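Local coordinates for uncharacterized protein (Bacteroides thetaiotaomicron, PDB 4QNI) that is of unknown function but is probably an auxiliary nutrient-binding protein built of two domains, at residues K263-S268 and I289-Y294; I235-N240 and V247-D252; T178-K183 and Y308-T313; D131-W136 and T215-A220. One frame throughout, in Å; residues are numbered along the deposited sequence.

Interaction 1: residues K263-S268 and I289-Y294; sequences KDVTPS and INNVDY. With EDO (1,2-ethanediol), chain E.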
loop_
_atom_site.group_PDB
_atom_site.type_symbol
_atom_site.label_atom_id
_atom_site.label_comp_id
_atom_site.label_asym_id
_atom_site.label_seq_id
_atom_site.Cartn_x
_atom_site.Cartn_y
_atom_site.Cartn_z
ATOM N N LYS A 263 -46.795 -13.054 -15.926
ATOM C CA LYS A 263 -47.674 -14.138 -15.498
ATOM C C LYS A 263 -47.459 -15.487 -16.250
ATOM O O LYS A 263 -48.042 -16.488 -15.837
ATOM C CB LYS A 263 -49.127 -13.677 -15.653
ATOM N N ASP A 264 -46.615 -15.535 -17.308
ATOM C CA ASP A 264 -46.406 -16.760 -18.127
ATOM C C ASP A 264 -45.824 -17.954 -17.332
ATOM O O ASP A 264 -46.334 -19.073 -17.458
ATOM C CB ASP A 264 -45.504 -16.482 -19.358
ATOM C CG ASP A 264 -45.963 -15.375 -20.307
ATOM O OD1 ASP A 264 -47.181 -15.031 -20.295
ATOM O OD2 ASP A 264 -45.113 -14.865 -21.077
ATOM N N VAL A 265 -44.734 -17.728 -16.567
ATOM C CA VAL A 265 -44.108 -18.787 -15.755
ATOM C C VAL A 265 -43.978 -18.287 -14.328
ATOM O O VAL A 265 -43.871 -17.089 -14.107
ATOM C CB VAL A 265 -42.752 -19.333 -16.290
ATOM C CG1 VAL A 265 -42.893 -19.949 -17.691
ATOM C CG2 VAL A 265 -41.663 -18.262 -16.262
ATOM N N THR A 266 -44.021 -19.211 -13.373
ATOM C CA THR A 266 -43.912 -18.884 -11.962
ATOM C C THR A 266 -42.463 -19.149 -11.512
ATOM O O THR A 266 -41.885 -20.189 -11.858
ATOM C CB THR A 266 -44.962 -19.640 -11.132
ATOM O OG1 THR A 266 -44.790 -21.039 -11.321
ATOM C CG2 THR A 266 -46.399 -19.234 -11.481
ATOM N N PRO A 267 -41.832 -18.181 -10.799
ATOM C CA PRO A 267 -40.437 -18.403 -10.367
ATOM C C PRO A 267 -40.328 -19.540 -9.348
ATOM O O PRO A 267 -41.300 -19.844 -8.664
ATOM C CB PRO A 267 -40.003 -17.055 -9.780
ATOM C CG PRO A 267 -41.251 -16.280 -9.556
ATOM C CD PRO A 267 -42.364 -16.880 -10.329
ATOM N N SER A 268 -39.154 -20.178 -9.267
ATOM C CA SER A 268 -38.875 -21.316 -8.382
ATOM C C SER A 268 -37.451 -21.279 -7.872
ATOM O O SER A 268 -36.607 -20.579 -8.424
ATOM C CB SER A 268 -39.118 -22.639 -9.105
ATOM O OG SER A 268 -38.452 -22.695 -10.357
ATOM N N ILE A 289 -32.406 -19.165 -7.956
ATOM C CA ILE A 289 -33.799 -18.719 -8.189
ATOM C C ILE A 289 -33.965 -18.555 -9.674
ATOM O O ILE A 289 -33.269 -17.754 -10.276
ATOM C CB ILE A 289 -34.222 -17.430 -7.403
ATOM C CG1 ILE A 289 -33.901 -17.532 -5.891
ATOM C CG2 ILE A 289 -35.718 -17.081 -7.644
ATOM C CD1 ILE A 289 -33.942 -16.151 -5.180
ATOM N N ASN A 290 -34.869 -19.315 -10.270
ATOM C CA ASN A 290 -35.108 -19.278 -11.705
ATOM C C ASN A 290 -36.367 -18.538 -12.060
ATOM O O ASN A 290 -37.289 -18.450 -11.254
ATOM C CB ASN A 290 -35.189 -20.697 -12.268
ATOM C CG ASN A 290 -33.897 -21.458 -12.221
ATOM O OD1 ASN A 290 -33.796 -22.517 -11.603
ATOM N ND2 ASN A 290 -32.881 -20.936 -12.873
ATOM N N ASN A 291 -36.411 -18.045 -13.305
ATOM C CA ASN A 291 -37.539 -17.371 -13.938
ATOM C C ASN A 291 -38.025 -16.127 -13.192
ATOM O O ASN A 291 -39.231 -15.898 -13.056
ATOM C CB ASN A 291 -38.702 -18.356 -14.184
ATOM C CG ASN A 291 -38.301 -19.413 -15.161
ATOM O OD1 ASN A 291 -37.797 -19.114 -16.239
ATOM N ND2 ASN A 291 -38.439 -20.666 -14.775
ATOM N N VAL A 292 -37.077 -15.305 -12.769
ATOM C CA VAL A 292 -37.376 -14.012 -12.180
ATOM C C VAL A 292 -37.760 -13.167 -13.390
ATOM O O VAL A 292 -36.994 -13.082 -14.338
ATOM C CB VAL A 292 -36.189 -13.440 -11.374
ATOM C CG1 VAL A 292 -36.504 -12.050 -10.859
ATOM C CG2 VAL A 292 -35.794 -14.369 -10.234
ATOM N N ASP A 293 -38.971 -12.658 -13.422
ATOM C CA ASP A 293 -39.442 -11.894 -14.559
ATOM C C ASP A 293 -40.440 -10.832 -14.087
ATOM O O ASP A 293 -41.589 -11.151 -13.768
ATOM C CB ASP A 293 -40.083 -12.854 -15.615
ATOM C CG ASP A 293 -40.290 -12.237 -16.982
ATOM O OD1 ASP A 293 -40.322 -10.990 -17.077
ATOM O OD2 ASP A 293 -40.517 -12.987 -17.934
ATOM N N TYR A 294 -39.995 -9.584 -14.022
ATOM C CA TYR A 294 -40.870 -8.489 -13.617
ATOM C C TYR A 294 -40.466 -7.159 -14.279
ATOM O O TYR A 294 -39.359 -6.991 -14.830
ATOM C CB TYR A 294 -40.961 -8.345 -12.076
ATOM C CG TYR A 294 -39.691 -7.893 -11.397
ATOM C CD1 TYR A 294 -39.392 -6.536 -11.262
ATOM C CD2 TYR A 294 -38.835 -8.808 -10.800
ATOM C CE1 TYR A 294 -38.230 -6.109 -10.615
ATOM C CE2 TYR A 294 -37.658 -8.397 -10.171
ATOM C CZ TYR A 294 -37.373 -7.044 -10.059
ATOM O OH TYR A 294 -36.238 -6.629 -9.418
HETATM C C1 EDO E . -33.510 -8.886 -8.112
HETATM O O1 EDO E . -34.844 -8.449 -8.281
HETATM C C2 EDO E . -32.764 -8.812 -9.432
HETATM O O2 EDO E . -32.544 -7.460 -9.790
HETATM O O HOH W 1 -39.628 -21.710 -12.480
HETATM O O HOH W 2 -35.918 -24.123 -10.064
#
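S268 and N290 join strands 260-275 and 282-298 as an antiparallel hydrogen-bonded pair, a surface contact in the hairpin they form within the large sheet of the C-terminal domain. N290 N gives S268 O a 2.8 Å bond nearly along the C=O axis, and the CA-H of I289 approaches the same oxygen. The return bond, from S268 N to N290 O, is longer at 3.2 Å. The pairing breaks off at the next residues: P267 has no N-H to offer and lays its CB 3.4 Å from N290 O, while N291 takes a positive phi (58°), which asparagine tolerates. V265 crosses the N291 side chain at about a right angle, its CG2 3.6 Å from N291 CB. With CG anti to the carbonyl carbon (chi1 -64°), the N291 amide carbon lies close to that methyl. Of two waters, one, where the strands part, links T266 O, S268 OG and N291 ND2, 2.8 Å from the last; the other, beside the pair, joins S268 OG to N290 OD1. The serine and asparagines thus suit a water-facing surface. The chemistry implies a join of two backbone bonds and ordered solvent, with few apolar side chains meeting across it.

Interaction 2: residues I235-N240 and V247-D252; sequences IKFAFN and VTISCD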
loop_
_atom_site.group_PDB
_atom_site.type_symbol
_atom_site.label_atom_id
_atom_site.label_comp_id
_atom_site.label_asym_id
_atom_site.label_seq_id
_atom_site.Cartn_x
_atom_site.Cartn_y
_atom_site.Cartn_z
ATOM N N ILE A 235 -38.433 -5.285 -3.571
ATOM C CA ILE A 235 -39.064 -6.441 -4.209
ATOM C C ILE A 235 -38.914 -7.648 -3.260
ATOM O O ILE A 235 -37.801 -8.098 -3.006
ATOM C CB ILE A 235 -38.461 -6.713 -5.626
ATOM C CG1 ILE A 235 -38.468 -5.454 -6.540
ATOM C CG2 ILE A 235 -39.135 -7.922 -6.293
ATOM C CD1 ILE A 235 -39.862 -4.642 -6.730
ATOM N N LYS A 236 -40.039 -8.156 -2.749
ATOM C CA LYS A 236 -40.086 -9.268 -1.799
ATOM C C LYS A 236 -40.018 -10.599 -2.483
ATOM O O LYS A 236 -40.688 -10.800 -3.495
ATOM C CB LYS A 236 -41.367 -9.209 -0.956
ATOM C CG LYS A 236 -41.405 -8.065 0.053
ATOM C CD LYS A 236 -42.801 -7.880 0.679
ATOM C CE LYS A 236 -43.268 -9.015 1.576
ATOM N NZ LYS A 236 -44.711 -8.894 1.942
ATOM N N PHE A 237 -39.208 -11.523 -1.919
ATOM C CA PHE A 237 -39.051 -12.913 -2.390
ATOM C C PHE A 237 -39.388 -13.871 -1.252
ATOM O O PHE A 237 -38.683 -13.911 -0.237
ATOM C CB PHE A 237 -37.633 -13.182 -2.920
ATOM C CG PHE A 237 -37.282 -12.476 -4.211
ATOM C CD1 PHE A 237 -36.940 -11.124 -4.216
ATOM C CD2 PHE A 237 -37.180 -13.189 -5.408
ATOM C CE1 PHE A 237 -36.588 -10.479 -5.411
ATOM C CE2 PHE A 237 -36.803 -12.545 -6.600
ATOM C CZ PHE A 237 -36.553 -11.189 -6.601
ATOM N N ALA A 238 -40.497 -14.596 -1.403
ATOM C CA ALA A 238 -40.988 -15.555 -0.405
ATOM C C ALA A 238 -40.740 -16.950 -0.940
ATOM O O ALA A 238 -41.183 -17.245 -2.031
ATOM C CB ALA A 238 -42.475 -15.322 -0.128
ATOM N N PHE A 239 -40.006 -17.791 -0.194
ATOM C CA PHE A 239 -39.613 -19.156 -0.585
ATOM C C PHE A 239 -40.643 -20.111 -0.077
ATOM O O PHE A 239 -40.766 -20.269 1.125
ATOM C CB PHE A 239 -38.197 -19.478 -0.034
ATOM C CG PHE A 239 -37.172 -18.530 -0.624
ATOM C CD1 PHE A 239 -36.981 -17.260 -0.086
ATOM C CD2 PHE A 239 -36.423 -18.897 -1.741
ATOM C CE1 PHE A 239 -36.092 -16.362 -0.681
ATOM C CE2 PHE A 239 -35.531 -18.003 -2.334
ATOM C CZ PHE A 239 -35.363 -16.739 -1.795
ATOM N N ASN A 240 -41.429 -20.703 -0.973
ATOM C CA ASN A 240 -42.545 -21.589 -0.611
ATOM C C ASN A 240 -42.110 -23.051 -0.585
ATOM O O ASN A 240 -42.679 -23.903 -1.278
ATOM C CB ASN A 240 -43.704 -21.364 -1.577
ATOM C CG ASN A 240 -44.161 -19.930 -1.614
ATOM O OD1 ASN A 240 -44.361 -19.289 -0.578
ATOM N ND2 ASN A 240 -44.321 -19.395 -2.804
ATOM N N VAL A 247 -41.415 -19.500 -5.747
ATOM C CA VAL A 247 -41.096 -18.229 -5.105
ATOM C C VAL A 247 -42.274 -17.264 -5.395
ATOM O O VAL A 247 -42.786 -17.224 -6.521
ATOM C CB VAL A 247 -39.713 -17.661 -5.551
ATOM C CG1 VAL A 247 -39.440 -16.275 -4.951
ATOM C CG2 VAL A 247 -38.575 -18.627 -5.190
ATOM N N THR A 248 -42.738 -16.537 -4.372
ATOM C CA THR A 248 -43.749 -15.499 -4.546
ATOM C C THR A 248 -43.004 -14.170 -4.586
ATOM O O THR A 248 -42.359 -13.788 -3.605
ATOM C CB THR A 248 -44.817 -15.547 -3.455
ATOM O OG1 THR A 248 -45.426 -16.843 -3.479
ATOM C CG2 THR A 248 -45.892 -14.421 -3.618
ATOM N N ILE A 249 -43.049 -13.498 -5.736
ATOM C CA ILE A 249 -42.416 -12.200 -5.916
ATOM C C ILE A 249 -43.493 -11.138 -5.785
ATOM O O ILE A 249 -44.485 -11.181 -6.503
ATOM C CB ILE A 249 -41.634 -12.082 -7.252
ATOM C CG1 ILE A 249 -40.503 -13.133 -7.351
ATOM C CG2 ILE A 249 -41.078 -10.670 -7.402
ATOM C CD1 ILE A 249 -39.679 -13.109 -8.729
ATOM N N SER A 250 -43.320 -10.203 -4.864
ATOM C CA SER A 250 -44.302 -9.144 -4.692
ATOM C C SER A 250 -43.629 -7.814 -4.356
ATOM O O SER A 250 -42.407 -7.735 -4.145
ATOM C CB SER A 250 -45.318 -9.514 -3.613
ATOM O OG SER A 250 -44.664 -9.738 -2.379
ATOM N N CYS A 251 -44.452 -6.766 -4.352
ATOM C CA CYS A 251 -44.062 -5.399 -4.069
ATOM C C CYS A 251 -45.196 -4.740 -3.321
ATOM O O CYS A 251 -46.303 -4.671 -3.848
ATOM C CB CYS A 251 -43.736 -4.672 -5.366
ATOM S SG CYS A 251 -43.172 -2.981 -5.130
ATOM N N ASP A 252 -44.935 -4.276 -2.086
ATOM C CA ASP A 252 -45.958 -3.657 -1.234
ATOM C C ASP A 252 -46.443 -2.305 -1.777
ATOM O O ASP A 252 -47.587 -1.941 -1.512
ATOM C CB ASP A 252 -45.460 -3.531 0.210
ATOM C CG ASP A 252 -45.451 -4.852 0.963
ATOM O OD1 ASP A 252 -46.209 -5.774 0.566
ATOM O OD2 ASP A 252 -44.724 -4.954 1.974
#
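F237 and F239 meet V247 and I249 on the tightly packed face of the hairpin of strands 234-240 and 244-250. V247 divides its methyls between the two rings: CG1, anti to the backbone N (chi1 176°), approaches F237, and CG2 lies 4.1 Å from F239 CD2. I249 runs alongside F237, pointing the same way, with CD1 3.6 Å from F237 CE2, and its CG2 touches I235 CG2 at 3.5 Å. Beta-branched and aromatic residues suit this layer, which continues into I289, V292 and F269; F239 also stacks on Y171. Four backbone bonds, between K236 and S250 and between A238 and T248, fix the antiparallel register; that from K236 N to S250 O measures 2.8 Å. The other face, carrying K236, A238, T248 and S250, is looser and nearer solvent. At one end N240 ND2 bonds T248 OG1 at 2.9 Å, in the amide plane. At the other the K236 chain bends at chi3 (67°), which sets CE; NZ beyond it makes a long salt bridge, 3.7 Å from D252 OD1. Such a distance suggests a weak attraction, so the backbone ladder and apolar face probably carry most of the cohesion.

Interaction 3: residues T178-K183 and Y308-T313; sequences TGITNK and YHVKGT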
loop_
_atom_site.group_PDB
_atom_site.type_symbol
_atom_site.label_atom_id
_atom_site.label_comp_id
_atom_site.label_asym_id
_atom_site.label_seq_id
_atom_site.Cartn_x
_atom_site.Cartn_y
_atom_site.Cartn_z
ATOM N N THR A 178 -25.114 -11.827 -12.285
ATOM C CA THR A 178 -24.625 -12.231 -13.618
ATOM C C THR A 178 -25.759 -12.790 -14.539
ATOM O O THR A 178 -25.729 -12.535 -15.751
ATOM C CB THR A 178 -23.479 -13.231 -13.401
ATOM O OG1 THR A 178 -22.346 -12.481 -12.934
ATOM C CG2 THR A 178 -23.098 -14.001 -14.639
ATOM N N GLY A 179 -26.711 -13.542 -13.971
ATOM C CA GLY A 179 -27.814 -14.124 -14.733
ATOM C C GLY A 179 -29.055 -13.252 -14.819
ATOM O O GLY A 179 -30.080 -13.689 -15.336
ATOM N N ILE A 180 -28.988 -12.014 -14.321
ATOM C CA ILE A 180 -30.119 -11.099 -14.372
ATOM C C ILE A 180 -29.848 -10.034 -15.393
ATOM O O ILE A 180 -28.799 -9.390 -15.317
ATOM C CB ILE A 180 -30.429 -10.462 -12.979
ATOM C CG1 ILE A 180 -30.972 -11.500 -11.968
ATOM C CG2 ILE A 180 -31.401 -9.272 -13.123
ATOM C CD1 ILE A 180 -32.342 -12.102 -12.312
ATOM N N THR A 181 -30.792 -9.808 -16.320
ATOM C CA THR A 181 -30.660 -8.702 -17.264
ATOM C C THR A 181 -31.622 -7.591 -16.838
ATOM O O THR A 181 -32.657 -7.861 -16.192
ATOM C CB THR A 181 -30.854 -9.102 -18.739
ATOM O OG1 THR A 181 -32.159 -9.645 -18.959
ATOM C CG2 THR A 181 -29.767 -10.029 -19.251
ATOM N N ASN A 182 -31.243 -6.341 -17.155
ATOM C CA ASN A 182 -32.042 -5.140 -16.933
ATOM C C ASN A 182 -32.158 -4.428 -18.264
ATOM O O ASN A 182 -31.162 -3.908 -18.782
ATOM C CB ASN A 182 -31.418 -4.229 -15.861
ATOM C CG ASN A 182 -31.417 -4.810 -14.477
ATOM O OD1 ASN A 182 -32.367 -4.667 -13.731
ATOM N ND2 ASN A 182 -30.356 -5.483 -14.100
ATOM N N LYS A 183 -33.349 -4.464 -18.858
ATOM C CA LYS A 183 -33.607 -3.819 -20.139
ATOM C C LYS A 183 -34.641 -2.723 -19.936
ATOM O O LYS A 183 -35.395 -2.800 -18.977
ATOM C CB LYS A 183 -34.073 -4.858 -21.183
ATOM C CG LYS A 183 -32.960 -5.806 -21.610
ATOM C CD LYS A 183 -33.506 -6.993 -22.357
ATOM C CE LYS A 183 -32.405 -7.842 -22.941
ATOM N NZ LYS A 183 -32.674 -8.158 -24.367
ATOM N N TYR A 308 -38.186 -0.470 -16.437
ATOM C CA TYR A 308 -37.233 -1.568 -16.566
ATOM C C TYR A 308 -37.893 -2.911 -16.603
ATOM O O TYR A 308 -38.900 -3.119 -15.926
ATOM C CB TYR A 308 -36.244 -1.566 -15.399
ATOM C CG TYR A 308 -35.224 -0.459 -15.477
ATOM C CD1 TYR A 308 -34.099 -0.581 -16.285
ATOM C CD2 TYR A 308 -35.370 0.702 -14.725
ATOM C CE1 TYR A 308 -33.142 0.422 -16.345
ATOM C CE2 TYR A 308 -34.420 1.717 -14.780
ATOM C CZ TYR A 308 -33.304 1.573 -15.593
ATOM O OH TYR A 308 -32.344 2.555 -15.670
ATOM N N HIS A 309 -37.309 -3.827 -17.393
ATOM C CA HIS A 309 -37.646 -5.230 -17.448
ATOM C C HIS A 309 -36.475 -5.992 -16.823
ATOM O O HIS A 309 -35.371 -6.002 -17.365
ATOM C CB HIS A 309 -37.974 -5.716 -18.868
ATOM C CG HIS A 309 -38.507 -7.125 -18.921
ATOM N ND1 HIS A 309 -38.738 -7.760 -20.129
ATOM C CD2 HIS A 309 -38.850 -7.971 -17.916
ATOM C CE1 HIS A 309 -39.204 -8.963 -19.822
ATOM N NE2 HIS A 309 -39.280 -9.137 -18.503
ATOM N N VAL A 310 -36.713 -6.572 -15.650
ATOM C CA VAL A 310 -35.738 -7.348 -14.868
ATOM C C VAL A 310 -36.078 -8.812 -15.082
ATOM O O VAL A 310 -37.225 -9.203 -14.842
ATOM C CB VAL A 310 -35.808 -6.926 -13.378
ATOM C CG1 VAL A 310 -34.792 -7.685 -12.524
ATOM C CG2 VAL A 310 -35.645 -5.409 -13.239
ATOM N N LYS A 311 -35.107 -9.621 -15.562
ATOM C CA LYS A 311 -35.382 -11.012 -15.904
ATOM C C LYS A 311 -34.142 -11.907 -15.804
ATOM O O LYS A 311 -33.039 -11.467 -16.123
ATOM C CB LYS A 311 -35.937 -11.058 -17.340
ATOM C CG LYS A 311 -36.465 -12.388 -17.817
ATOM C CD LYS A 311 -36.921 -12.249 -19.232
ATOM C CE LYS A 311 -37.308 -13.560 -19.860
ATOM N NZ LYS A 311 -37.813 -13.361 -21.251
ATOM N N GLY A 312 -34.353 -13.166 -15.400
ATOM C CA GLY A 312 -33.283 -14.135 -15.298
ATOM C C GLY A 312 -33.222 -14.977 -14.042
ATOM O O GLY A 312 -34.239 -15.286 -13.395
ATOM N N THR A 313 -31.984 -15.382 -13.734
ATOM C CA THR A 313 -31.617 -16.255 -12.634
ATOM C C THR A 313 -30.770 -15.515 -11.634
ATOM O O THR A 313 -29.852 -14.787 -12.018
ATOM C CB THR A 313 -30.821 -17.466 -13.196
ATOM O OG1 THR A 313 -31.583 -18.078 -14.210
ATOM C CG2 THR A 313 -30.469 -18.534 -12.130
HETATM O O HOH W 3 -27.325 -14.166 -11.304
HETATM O O HOH W 4 -34.338 -8.077 -18.925
#
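H309 O is gripped by K183 N at 2.9 Å along a nearly straight N-H (172°), by a water that donates to it at 2.8 Å, and more weakly by the CA-H of N182. The same water lies 2.7 Å from T181 OG1, tying that hydroxyl to the neighbouring strand. H309 N returns a 2.7 Å bond to K183 O, and T181 N reaches K311 O at 2.8 Å, so strands 180-188 and 306-321 pair in antiparallel fashion. Where the second strand turns a corner, a CB on G312 would collide with G179 O and, at these backbone angles, with K311 O as well. Just past it T313 N donates to G179 O at 3.0 Å from 59° above the carbonyl plane. I180 fills this corner: CG2 rests 3.8 Å from V310 CG1, while CD1, turned beside CA rather than away from it (chi2 -66°), lies 3.5 Å from G312 C. An alanine in place of I180 would probably open a gap against V310 and over the G312 backbone. N182 lies side by side with V310, its ND2 bonded to I201 O, and Y308 packs on P280 of the second subunit. On the sheet face of T181, K183 and K311, both ring nitrogens of H309 are bonded to carboxylates, NE2 to D293 and ND1 to E196, an arrangement that would favour a doubly protonated, positively charged imidazole.

Interaction 4: residues D131-W136 and T215-A220; sequences DMSEKW and TIFTYA. With EDO (1,2-ethanediol), chain E.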
loop_
_atom_site.group_PDB
_atom_site.type_symbol
_atom_site.label_atom_id
_atom_site.label_comp_id
_atom_site.label_asym_id
_atom_site.label_seq_id
_atom_site.Cartn_x
_atom_site.Cartn_y
_atom_site.Cartn_z
ATOM N N ASP A 131 -36.706 -3.595 9.226
ATOM C CA ASP A 131 -36.687 -3.094 7.867
ATOM C C ASP A 131 -35.218 -2.911 7.531
ATOM O O ASP A 131 -34.571 -1.990 8.037
ATOM C CB ASP A 131 -37.490 -1.779 7.736
ATOM C CG ASP A 131 -37.675 -1.318 6.289
ATOM O OD1 ASP A 131 -36.880 -1.741 5.416
ATOM O OD2 ASP A 131 -38.634 -0.573 6.021
HETATM N N MSE A 132 -34.672 -3.827 6.738
HETATM C CA MSE A 132 -33.253 -3.826 6.389
HETATM C C MSE A 132 -32.883 -2.706 5.389
HETATM O O MSE A 132 -31.692 -2.522 5.096
HETATM C CB MSE A 132 -32.809 -5.212 5.903
HETATM C CG MSE A 132 -32.756 -6.250 7.040
HETATM SE SE MSE A 132 -31.381 -5.806 8.381
HETATM C CE MSE A 132 -29.813 -6.147 7.323
ATOM N N SER A 133 -33.891 -1.903 4.963
ATOM C CA SER A 133 -33.748 -0.702 4.119
ATOM C C SER A 133 -32.924 0.331 4.851
ATOM O O SER A 133 -32.214 1.124 4.240
ATOM C CB SER A 133 -35.112 -0.111 3.797
ATOM O OG SER A 133 -35.436 -0.526 2.492
ATOM N N GLU A 134 -33.063 0.332 6.178
ATOM C CA GLU A 134 -32.264 1.126 7.097
ATOM C C GLU A 134 -30.982 0.374 7.204
ATOM O O GLU A 134 -31.006 -0.852 7.362
ATOM C CB GLU A 134 -32.963 1.252 8.474
ATOM C CG GLU A 134 -34.431 1.638 8.446
ATOM C CD GLU A 134 -34.763 2.991 7.853
ATOM O OE1 GLU A 134 -33.965 3.942 8.024
ATOM O OE2 GLU A 134 -35.820 3.092 7.191
ATOM N N LYS A 135 -29.859 1.036 7.053
ATOM C CA LYS A 135 -28.579 0.316 7.095
ATOM C C LYS A 135 -28.199 0.201 8.580
ATOM O O LYS A 135 -27.368 0.963 9.076
ATOM C CB LYS A 135 -27.548 1.073 6.226
ATOM C CG LYS A 135 -27.943 1.157 4.727
ATOM C CD LYS A 135 -27.299 2.342 3.965
ATOM C CE LYS A 135 -25.786 2.366 3.994
ATOM N NZ LYS A 135 -25.253 3.362 3.024
ATOM N N TRP A 136 -28.932 -0.678 9.312
ATOM C CA TRP A 136 -28.828 -0.845 10.764
ATOM C C TRP A 136 -27.421 -1.213 11.187
ATOM O O TRP A 136 -26.847 -2.171 10.683
ATOM C CB TRP A 136 -29.827 -1.873 11.297
ATOM C CG TRP A 136 -31.268 -1.421 11.211
ATOM C CD1 TRP A 136 -32.240 -1.945 10.413
ATOM C CD2 TRP A 136 -31.884 -0.341 11.939
ATOM N NE1 TRP A 136 -33.435 -1.298 10.640
ATOM C CE2 TRP A 136 -33.243 -0.308 11.567
ATOM C CE3 TRP A 136 -31.430 0.569 12.913
ATOM C CZ2 TRP A 136 -34.150 0.619 12.113
ATOM C CZ3 TRP A 136 -32.326 1.484 13.452
ATOM C CH2 TRP A 136 -33.667 1.504 13.050
ATOM N N THR A 215 -38.395 -15.322 3.794
ATOM C CA THR A 215 -38.568 -14.149 2.951
ATOM C C THR A 215 -37.358 -13.247 3.008
ATOM O O THR A 215 -36.816 -12.956 4.075
ATOM C CB THR A 215 -39.841 -13.338 3.365
ATOM O OG1 THR A 215 -40.881 -14.204 3.816
ATOM C CG2 THR A 215 -40.362 -12.438 2.271
ATOM N N ILE A 216 -37.000 -12.746 1.845
ATOM C CA ILE A 216 -35.959 -11.737 1.677
ATOM C C ILE A 216 -36.574 -10.609 0.869
ATOM O O ILE A 216 -37.700 -10.748 0.349
ATOM C CB ILE A 216 -34.674 -12.327 0.968
ATOM C CG1 ILE A 216 -34.952 -12.807 -0.477
ATOM C CG2 ILE A 216 -33.992 -13.423 1.810
ATOM C CD1 ILE A 216 -33.629 -13.092 -1.344
ATOM N N PHE A 217 -35.813 -9.535 0.687
ATOM C CA PHE A 217 -36.141 -8.559 -0.331
ATOM C C PHE A 217 -34.836 -8.180 -1.070
ATOM O O PHE A 217 -33.727 -8.347 -0.541
ATOM C CB PHE A 217 -36.941 -7.322 0.169
ATOM C CG PHE A 217 -36.108 -6.256 0.841
ATOM C CD1 PHE A 217 -35.410 -5.317 0.088
ATOM C CD2 PHE A 217 -36.013 -6.200 2.231
ATOM C CE1 PHE A 217 -34.615 -4.363 0.706
ATOM C CE2 PHE A 217 -35.211 -5.254 2.849
ATOM C CZ PHE A 217 -34.517 -4.341 2.083
ATOM N N THR A 218 -34.983 -7.717 -2.310
ATOM C CA THR A 218 -33.897 -7.098 -3.068
ATOM C C THR A 218 -34.419 -5.714 -3.445
ATOM O O THR A 218 -35.644 -5.503 -3.455
ATOM C CB THR A 218 -33.486 -7.901 -4.332
ATOM O OG1 THR A 218 -34.454 -7.672 -5.365
ATOM C CG2 THR A 218 -33.204 -9.427 -4.095
ATOM N N TYR A 219 -33.549 -4.783 -3.783
ATOM C CA TYR A 219 -34.047 -3.565 -4.392
ATOM C C TYR A 219 -34.396 -3.901 -5.867
ATOM O O TYR A 219 -33.837 -4.849 -6.427
ATOM C CB TYR A 219 -33.054 -2.403 -4.281
ATOM C CG TYR A 219 -32.868 -1.959 -2.849
ATOM C CD1 TYR A 219 -33.896 -1.323 -2.159
ATOM C CD2 TYR A 219 -31.687 -2.225 -2.165
ATOM C CE1 TYR A 219 -33.766 -1.002 -0.814
ATOM C CE2 TYR A 219 -31.529 -1.862 -0.833
ATOM C CZ TYR A 219 -32.573 -1.255 -0.160
ATOM O OH TYR A 219 -32.419 -0.872 1.141
ATOM N N ALA A 220 -35.366 -3.179 -6.453
ATOM C CA ALA A 220 -35.796 -3.393 -7.833
ATOM C C ALA A 220 -34.662 -3.110 -8.819
ATOM O O ALA A 220 -33.995 -2.082 -8.721
ATOM C CB ALA A 220 -37.010 -2.523 -8.141
HETATM C C1 EDO E . -33.510 -8.886 -8.112
HETATM O O1 EDO E . -34.844 -8.449 -8.281
HETATM C C2 EDO E . -32.764 -8.812 -9.432
HETATM O O2 EDO E . -32.544 -7.460 -9.790
HETATM O O HOH W 5 -30.343 -1.456 2.771
#
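M132 and S133 occupy the middle of a type I beta turn, D131 to E134, which abuts F217 and Y219 of strand 215-219 with CA atoms of M132 and F217 8.7 Å apart, too far for strand pairing. Selenomethionine M132 places CB 3.9 Å from F217 CE2, and S133 N meets the edge of that ring, 3.8 Å from CZ. F217 CE1 sits 3.7 Å above the plane of Y219. S133 OG makes a weak 3.3 Å bond with Y219 OH. A water firms this up, lying 2.7 Å from Y219 OH and donating to M132 O. Between the two aromatic residues, T218 OG1 donates to Y219 O at 3.1 Å and weakly accepts from an ethanediol; an alanine here would probably cost Y219 O that donor and the diol that acceptor. K234 touches S133 and makes a cation-pi contact with F217. Between these segments, the junction of the two domains thus rests on aromatic packing and a bridging water, with one weak direct bond.

Interactions 1, 2 and 3 occupy consecutive strands of one antiparallel sheet, which strand 215-219 of interaction 4 continues. Interactions 1 and 2, centres 11 Å apart, are joined by V247 N and P267 O at 2.9 Å; interactions 1 and 3, also 11 Å apart, by V310 N and Y294 O at 2.8 Å. I235 N and T218 O, 2.8 Å apart, tie interaction 2 to interaction 4, whose turn brings in the N-terminal domain. Interactions 1 and 4, centres about 21 Å apart, share an ethanediol whose O1 lies 2.6 Å from Y294 OH and bonds T218 OG1 weakly at 3.0 Å. The F237 and V310 side chains lie about 4 Å from this molecule, probably from crystallisation liquor but possibly marking a pocket.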